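Probable aminotransferase (Pseudomonas aeruginosa, PDB 5YKR) is a probable aminotransferase of the class-III family, a pyridoxal-phosphate-dependent enzyme with its cofactor covalently bound. Local coordinates at residues 30-33 against 34-37; 39-43 against 44-48. One frame throughout, in Å; residues are numbered along the deposited sequence.

Overall arrangement
Both contacts are local and lie in series near the N terminus. Helix 9-26 comes first, then helix 28-37, which from Ser30 to its end forms contact 1. The chain leaves this helix and enters the loop before strand 61-65. There contact 2 closes a tight turn from Trp41 to Gly44. Neither contact nests in the other or crosses it. Their centres are about 11 Å apart, and they touch where CB of Asn37 packs 3.4 Å from O of Gly44. Contact 1 lies against the loop before strand 61-65 and the loop at Ile72 and Asp73. Both contacts also touch the second subunit, so this N-terminal region is part of the dimer interface.

Contact 1. Residues 30-33 against 34-37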
ATOM      1  N   SER A  30     -10.166   2.396 -27.567  1.00 15.74           N
ATOM      2  CA  SER A  30      -9.221   2.741 -26.485  1.00 15.62           C
ATOM      3  C   SER A  30      -8.740   4.176 -26.616  1.00 14.31           C
ATOM      4  O   SER A  30      -8.624   4.865 -25.604  1.00 15.69           O
ATOM      5  CB  SER A  30      -8.051   1.737 -26.411  1.00 14.71           C
ATOM      6  OG  SER A  30      -8.503   0.559 -25.786  1.00 15.34           O
ATOM      7  N   ALA A  31      -8.521   4.635 -27.856  1.00 15.62           N
ATOM      8  CA  ALA A  31      -8.098   6.032 -28.076  1.00 16.79           C
ATOM      9  C   ALA A  31      -9.178   7.027 -27.670  1.00 17.34           C
ATOM     10  O   ALA A  31      -8.896   8.050 -27.070  1.00 17.67           O
ATOM     11  CB  ALA A  31      -7.659   6.244 -29.516  1.00 18.90           C
ATOM     12  N   GLN A  32     -10.420   6.716 -27.985  1.00 18.77           N
ATOM     13  CA  GLN A  32     -11.547   7.539 -27.565  1.00 19.99           C
ATOM     14  C   GLN A  32     -11.644   7.568 -26.046  1.00 18.13           C
ATOM     15  O   GLN A  32     -11.861   8.630 -25.424  1.00 19.11           O
ATOM     16  CB  GLN A  32     -12.830   7.005 -28.215  1.00 22.61           C
ATOM     17  CG  GLN A  32     -14.167   7.606 -27.803  1.00 29.06           C
ATOM     18  CD  GLN A  32     -15.346   6.923 -28.551  1.00 41.16           C
ATOM     19  OE1 GLN A  32     -15.312   5.702 -28.887  1.00 48.50           O
ATOM     20  NE2 GLN A  32     -16.392   7.705 -28.836  1.00 52.08           N
ATOM     21  N   ALA A  33     -11.486   6.398 -25.439  1.00 17.31           N
ATOM     22  CA  ALA A  33     -11.490   6.317 -23.980  1.00 17.45           C
ATOM     23  C   ALA A  33     -10.382   7.173 -23.369  1.00 16.34           C
ATOM     24  O   ALA A  33     -10.573   7.790 -22.338  1.00 16.38           O
ATOM     25  CB  ALA A  33     -11.380   4.877 -23.515  1.00 16.64           C
ATOM     26  N   TYR A  34      -9.201   7.187 -23.981  1.00 15.39           N
ATOM     27  CA  TYR A  34      -8.087   7.998 -23.479  1.00 15.30           C
ATOM     28  C   TYR A  34      -8.430   9.480 -23.480  1.00 15.97           C
ATOM     29  O   TYR A  34      -8.139  10.174 -22.514  1.00 17.02           O
ATOM     30  CB  TYR A  34      -6.822   7.746 -24.297  1.00 16.31           C
ATOM     31  CG  TYR A  34      -5.580   8.347 -23.730  1.00 16.92           C
ATOM     32  CD1 TYR A  34      -5.129   8.011 -22.470  1.00 17.56           C
ATOM     33  CD2 TYR A  34      -4.835   9.279 -24.464  1.00 18.88           C
ATOM     34  CE1 TYR A  34      -3.963   8.573 -21.956  1.00 17.91           C
ATOM     35  CE2 TYR A  34      -3.666   9.824 -23.966  1.00 20.11           C
ATOM     36  CZ  TYR A  34      -3.238   9.480 -22.704  1.00 19.12           C
ATOM     37  OH  TYR A  34      -2.084  10.063 -22.226  1.00 21.82           O
ATOM     38  N   ARG A  35      -9.072   9.956 -24.538  1.00 18.12           N
ATOM     39  CA  ARG A  35      -9.475  11.367 -24.586  1.00 21.08           C
ATOM     40  C   ARG A  35     -10.383  11.707 -23.409  1.00 20.68           C
ATOM     41  O   ARG A  35     -10.259  12.763 -22.770  1.00 22.65           O
ATOM     42  CB  ARG A  35     -10.170  11.695 -25.913  1.00 24.14           C
ATOM     43  CG  ARG A  35      -9.232  11.710 -27.113  1.00 29.94           C
ATOM     44  CD  ARG A  35      -9.899  12.319 -28.378  1.00 35.37           C
ATOM     45  NE  ARG A  35     -10.762  11.291 -28.973  1.00 43.56           N
ATOM     46  CZ  ARG A  35     -12.108  11.209 -28.910  1.00 49.15           C
ATOM     47  NH1 ARG A  35     -12.842  12.137 -28.284  1.00 56.69           N
ATOM     48  NH2 ARG A  35     -12.723  10.162 -29.487  1.00 46.43           N
ATOM     49  N   GLU A  36     -11.311  10.810 -23.123  1.00 19.03           N
ATOM     50  CA  GLU A  36     -12.197  10.996 -21.980  1.00 18.70           C
ATOM     51  C   GLU A  36     -11.450  10.873 -20.627  1.00 15.29           C
ATOM     52  O   GLU A  36     -11.622  11.712 -19.749  1.00 16.73           O
ATOM     53  CB  GLU A  36     -13.344  10.009 -22.042  1.00 23.83           C
ATOM     54  CG  GLU A  36     -14.371  10.049 -20.934  1.00 30.04           C
ATOM     55  CD  GLU A  36     -15.628   9.186 -21.246  1.00 36.01           C
ATOM     56  OE1 GLU A  36     -15.753   8.640 -22.387  1.00 46.07           O
ATOM     57  OE2 GLU A  36     -16.524   9.069 -20.343  1.00 47.26           O
ATOM     58  N   ASN A  37     -10.634   9.841 -20.482  1.00 15.99           N
ATOM     59  CA  ASN A  37      -9.918   9.622 -19.233  1.00 14.50           C
ATOM     60  C   ASN A  37      -8.922  10.730 -18.930  1.00 13.49           C
ATOM     61  O   ASN A  37      -8.673  11.024 -17.738  1.00 15.26           O
ATOM     62  CB  ASN A  37      -9.232   8.242 -19.202  1.00 14.14           C
ATOM     63  CG  ASN A  37     -10.080   7.167 -18.555  1.00 12.91           C
ATOM     64  OD1 ASN A  37     -10.987   7.460 -17.755  1.00 13.16           O
ATOM     65  ND2 ASN A  37      -9.699   5.902 -18.743  1.00 14.83           N
TER
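Arg35 folds back along the helix onto Gln32, three residues earlier. Its CB lies 3.5 Å from O of Gln32. CG then passes O of Ala31 at 3.7 Å. The chain bends at chi3 (-79°), which brings the guanidinium back toward the preceding turn. There CZ sits 3.9 Å from CA of Gln32. At the tip, NH2 meets both CB and CG of Gln32, each at 3.4 Å. The arginine thus touches the aliphatic part of the glutamine. The amide and guanidinium planes are 32° apart.

Four backbone bonds hold the same turns. Tyr34, Arg35, Glu36 and Asn37 donate their N-H groups to the carbonyls of Ser30, Ala31, Gln32 and Ala33. The bond from N of Asn37 to O of Ala33 is 2.8 Å long, with an angle of 165° at the hydrogen.

Ser30 OG is hydrogen-bonded to N of Leu60, and Tyr34 OH to Gln51. Ala33 and Glu36 pack on Leu118 of the second subunit. The successive i to i+4 bonds are those of a regular alpha helix, here most of helix 28-37 at the dimer interface.

Contact 2. Residues 39-43 against 44-48; sequences RHWLY and GAPLH
Pro46 sits over one face of the Trp41 indole, its CA toward the rim, and the two side chains cross at a slant. CA of Pro46 is 4.0 Å from the centroid of the six-membered ring and 24° off the ring normal. This is a CH-pi contact. CG of Pro46 touches CZ2 of Trp41 at 4.1 Å. CG of Trp41 is anti to the carbonyl carbon (chi1 -62°), which sets the indole beside the Ala45-Pro46 backbone; CB of Trp41 is 3.4 Å from O of Ala45.

Tyr43 and His48 lie side by side and point the same way. CB of His48 approaches CB of Tyr43 to 3.7 Å and is equally near the tyrosine CD2.

A type I beta turn from Trp41 to Gly44 brings the two halves together. N of Gly44 donates to O of Trp41 over 3.0 Å, arriving from above the carbonyl plane. Gly44 has a positive phi of 75°.

Polar ends reach the second subunit: Trp41 NE1 to O of Ser117, Tyr43 OH to O of Leu311, His48 NE2 to O of His322. Along the chain the segment follows helix 28-37 and precedes strand 61-65. It is buried against the second subunit, where Leu42 O bonds Trp308 NE1 of helix 301-310 and Trp41 packs on Gly121 of helix 115-128.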
ATOM      1  N   ARG A  39      -9.488  13.758 -19.183  1.00 16.67           N
ATOM      2  CA  ARG A  39     -10.228  14.853 -18.562  1.00 16.69           C
ATOM      3  C   ARG A  39     -10.261  14.750 -17.042  1.00 14.69           C
ATOM      4  O   ARG A  39     -10.439  15.761 -16.375  1.00 15.69           O
ATOM      5  CB  ARG A  39     -11.660  14.941 -19.115  1.00 19.51           C
ATOM      6  CG  ARG A  39     -11.727  15.197 -20.631  1.00 24.36           C
ATOM      7  CD  ARG A  39     -13.120  15.085 -21.238  1.00 31.33           C
ATOM      8  NE  ARG A  39     -12.893  15.083 -22.691  1.00 38.57           N
ATOM      9  CZ  ARG A  39     -13.413  14.238 -23.573  1.00 40.02           C
ATOM     10  NH1 ARG A  39     -14.307  13.311 -23.217  1.00 49.83           N
ATOM     11  NH2 ARG A  39     -13.074  14.376 -24.842  1.00 48.03           N
ATOM     12  N   HIS A  40     -10.148  13.530 -16.494  1.00 14.71           N
ATOM     13  CA  HIS A  40     -10.354  13.357 -15.052  1.00 14.88           C
ATOM     14  C   HIS A  40      -9.242  12.603 -14.332  1.00 13.25           C
ATOM     15  O   HIS A  40      -9.236  12.606 -13.123  1.00 13.12           O
ATOM     16  CB  HIS A  40     -11.707  12.663 -14.785  1.00 18.65           C
ATOM     17  CG  HIS A  40     -12.861  13.342 -15.434  1.00 27.48           C
ATOM     18  ND1 HIS A  40     -13.207  14.631 -15.123  1.00 30.07           N
ATOM     19  CD2 HIS A  40     -13.755  12.915 -16.362  1.00 32.68           C
ATOM     20  CE1 HIS A  40     -14.254  14.989 -15.846  1.00 35.51           C
ATOM     21  NE2 HIS A  40     -14.590  13.968 -16.623  1.00 33.23           N
ATOM     22  N   TRP A  41      -8.328  11.935 -15.059  1.00 13.20           N
ATOM     23  CA  TRP A  41      -7.164  11.287 -14.460  1.00 12.09           C
ATOM     24  C   TRP A  41      -5.952  12.127 -14.822  1.00 12.41           C
ATOM     25  O   TRP A  41      -5.747  12.483 -16.002  1.00 12.73           O
ATOM     26  CB  TRP A  41      -6.938   9.863 -14.950  1.00 11.41           C
ATOM     27  CG  TRP A  41      -8.112   8.924 -14.610  1.00 10.64           C
ATOM     28  CD1 TRP A  41      -9.065   8.486 -15.454  1.00 11.37           C
ATOM     29  CD2 TRP A  41      -8.464   8.390 -13.325  1.00 10.85           C
ATOM     30  NE1 TRP A  41      -9.960   7.663 -14.825  1.00 12.44           N
ATOM     31  CE2 TRP A  41      -9.607   7.600 -13.492  1.00 11.37           C
ATOM     32  CE3 TRP A  41      -7.895   8.489 -12.060  1.00 11.21           C
ATOM     33  CZ2 TRP A  41     -10.226   6.938 -12.408  1.00 11.35           C
ATOM     34  CZ3 TRP A  41      -8.490   7.841 -10.984  1.00 11.29           C
ATOM     35  CH2 TRP A  41      -9.651   7.079 -11.175  1.00 10.91           C
ATOM     36  N   LEU A  42      -5.117  12.418 -13.813  1.00 12.15           N
ATOM     37  CA  LEU A  42      -4.013  13.358 -14.038  1.00 12.19           C
ATOM     38  C   LEU A  42      -3.120  12.924 -15.215  1.00 12.98           C
ATOM     39  O   LEU A  42      -2.717  13.769 -16.022  1.00 14.97           O
ATOM     40  CB  LEU A  42      -3.203  13.499 -12.747  1.00 13.96           C
ATOM     41  CG  LEU A  42      -2.097  14.535 -12.745  1.00 14.22           C
ATOM     42  CD1 LEU A  42      -2.664  15.971 -12.971  1.00 15.08           C
ATOM     43  CD2 LEU A  42      -1.289  14.429 -11.453  1.00 15.86           C
ATOM     44  N   TYR A  43      -2.867  11.624 -15.327  1.00 12.48           N
ATOM     45  CA  TYR A  43      -2.031  11.057 -16.403  1.00 13.77           C
ATOM     46  C   TYR A  43      -2.846  10.121 -17.336  1.00 13.81           C
ATOM     47  O   TYR A  43      -2.286   9.226 -17.962  1.00 16.91           O
ATOM     48  CB  TYR A  43      -0.769  10.398 -15.802  1.00 14.94           C
ATOM     49  CG  TYR A  43       0.216  11.443 -15.355  1.00 13.78           C
ATOM     50  CD1 TYR A  43       1.013  12.143 -16.281  1.00 13.72           C
ATOM     51  CD2 TYR A  43       0.281  11.840 -14.030  1.00 12.96           C
ATOM     52  CE1 TYR A  43       1.868  13.144 -15.868  1.00 14.40           C
ATOM     53  CE2 TYR A  43       1.144  12.856 -13.625  1.00 14.78           C
ATOM     54  CZ  TYR A  43       1.931  13.496 -14.538  1.00 14.60           C
ATOM     55  OH  TYR A  43       2.753  14.506 -14.127  1.00 15.73           O
ATOM     56  N   GLY A  44      -4.160  10.351 -17.466  1.00 13.18           N
ATOM     57  CA  GLY A  44      -4.995   9.665 -18.443  1.00 13.51           C
ATOM     58  C   GLY A  44      -5.374   8.228 -18.152  1.00 12.63           C
ATOM     59  O   GLY A  44      -5.940   7.559 -18.994  1.00 13.61           O
ATOM     60  N   ALA A  45      -5.044   7.792 -16.952  1.00 11.87           N
ATOM     61  CA  ALA A  45      -5.337   6.469 -16.451  1.00 11.56           C
ATOM     62  C   ALA A  45      -5.193   6.552 -14.900  1.00 11.33           C
ATOM     63  O   ALA A  45      -4.557   7.470 -14.416  1.00 11.58           O
ATOM     64  CB  ALA A  45      -4.436   5.394 -17.083  1.00 12.24           C
ATOM     65  N   PRO A  46      -5.682   5.544 -14.174  1.00 10.98           N
ATOM     66  CA  PRO A  46      -5.619   5.642 -12.696  1.00 11.46           C
ATOM     67  C   PRO A  46      -4.188   5.712 -12.133  1.00 10.99           C
ATOM     68  O   PRO A  46      -3.992   6.250 -11.054  1.00 10.91           O
ATOM     69  CB  PRO A  46      -6.360   4.394 -12.246  1.00 12.03           C
ATOM     70  CG  PRO A  46      -7.346   4.097 -13.313  1.00 14.20           C
ATOM     71  CD  PRO A  46      -6.648   4.505 -14.612  1.00 12.42           C
ATOM     72  N   LEU A  47      -3.235   5.078 -12.834  1.00 10.26           N
ATOM     73  CA  LEU A  47      -1.819   4.986 -12.436  1.00  9.48           C
ATOM     74  C   LEU A  47      -0.999   5.580 -13.560  1.00  9.83           C
ATOM     75  O   LEU A  47      -1.168   5.174 -14.724  1.00 11.20           O
ATOM     76  CB  LEU A  47      -1.460   3.509 -12.203  1.00 10.02           C
ATOM     77  CG  LEU A  47       0.057   3.214 -12.045  1.00  9.36           C
ATOM     78  CD1 LEU A  47       0.682   3.881 -10.840  1.00 10.43           C
ATOM     79  CD2 LEU A  47       0.298   1.688 -11.986  1.00  9.72           C
ATOM     80  N   HIS A  48      -0.078   6.488 -13.228  1.00  9.95           N
ATOM     81  CA  HIS A  48       0.678   7.205 -14.270  1.00 10.56           C
ATOM     82  C   HIS A  48       1.564   6.250 -15.095  1.00 10.38           C
ATOM     83  O   HIS A  48       1.829   6.520 -16.272  1.00 11.84           O
ATOM     84  CB  HIS A  48       1.483   8.386 -13.729  1.00 10.93           C
ATOM     85  CG  HIS A  48       2.593   8.022 -12.817  1.00 10.89           C
ATOM     86  ND1 HIS A  48       2.407   7.502 -11.547  1.00 10.86           N
ATOM     87  CD2 HIS A  48       3.943   8.137 -12.993  1.00 11.38           C
ATOM     88  CE1 HIS A  48       3.591   7.334 -10.982  1.00 11.33           C
ATOM     89  NE2 HIS A  48       4.542   7.702 -11.832  1.00 11.26           N
TER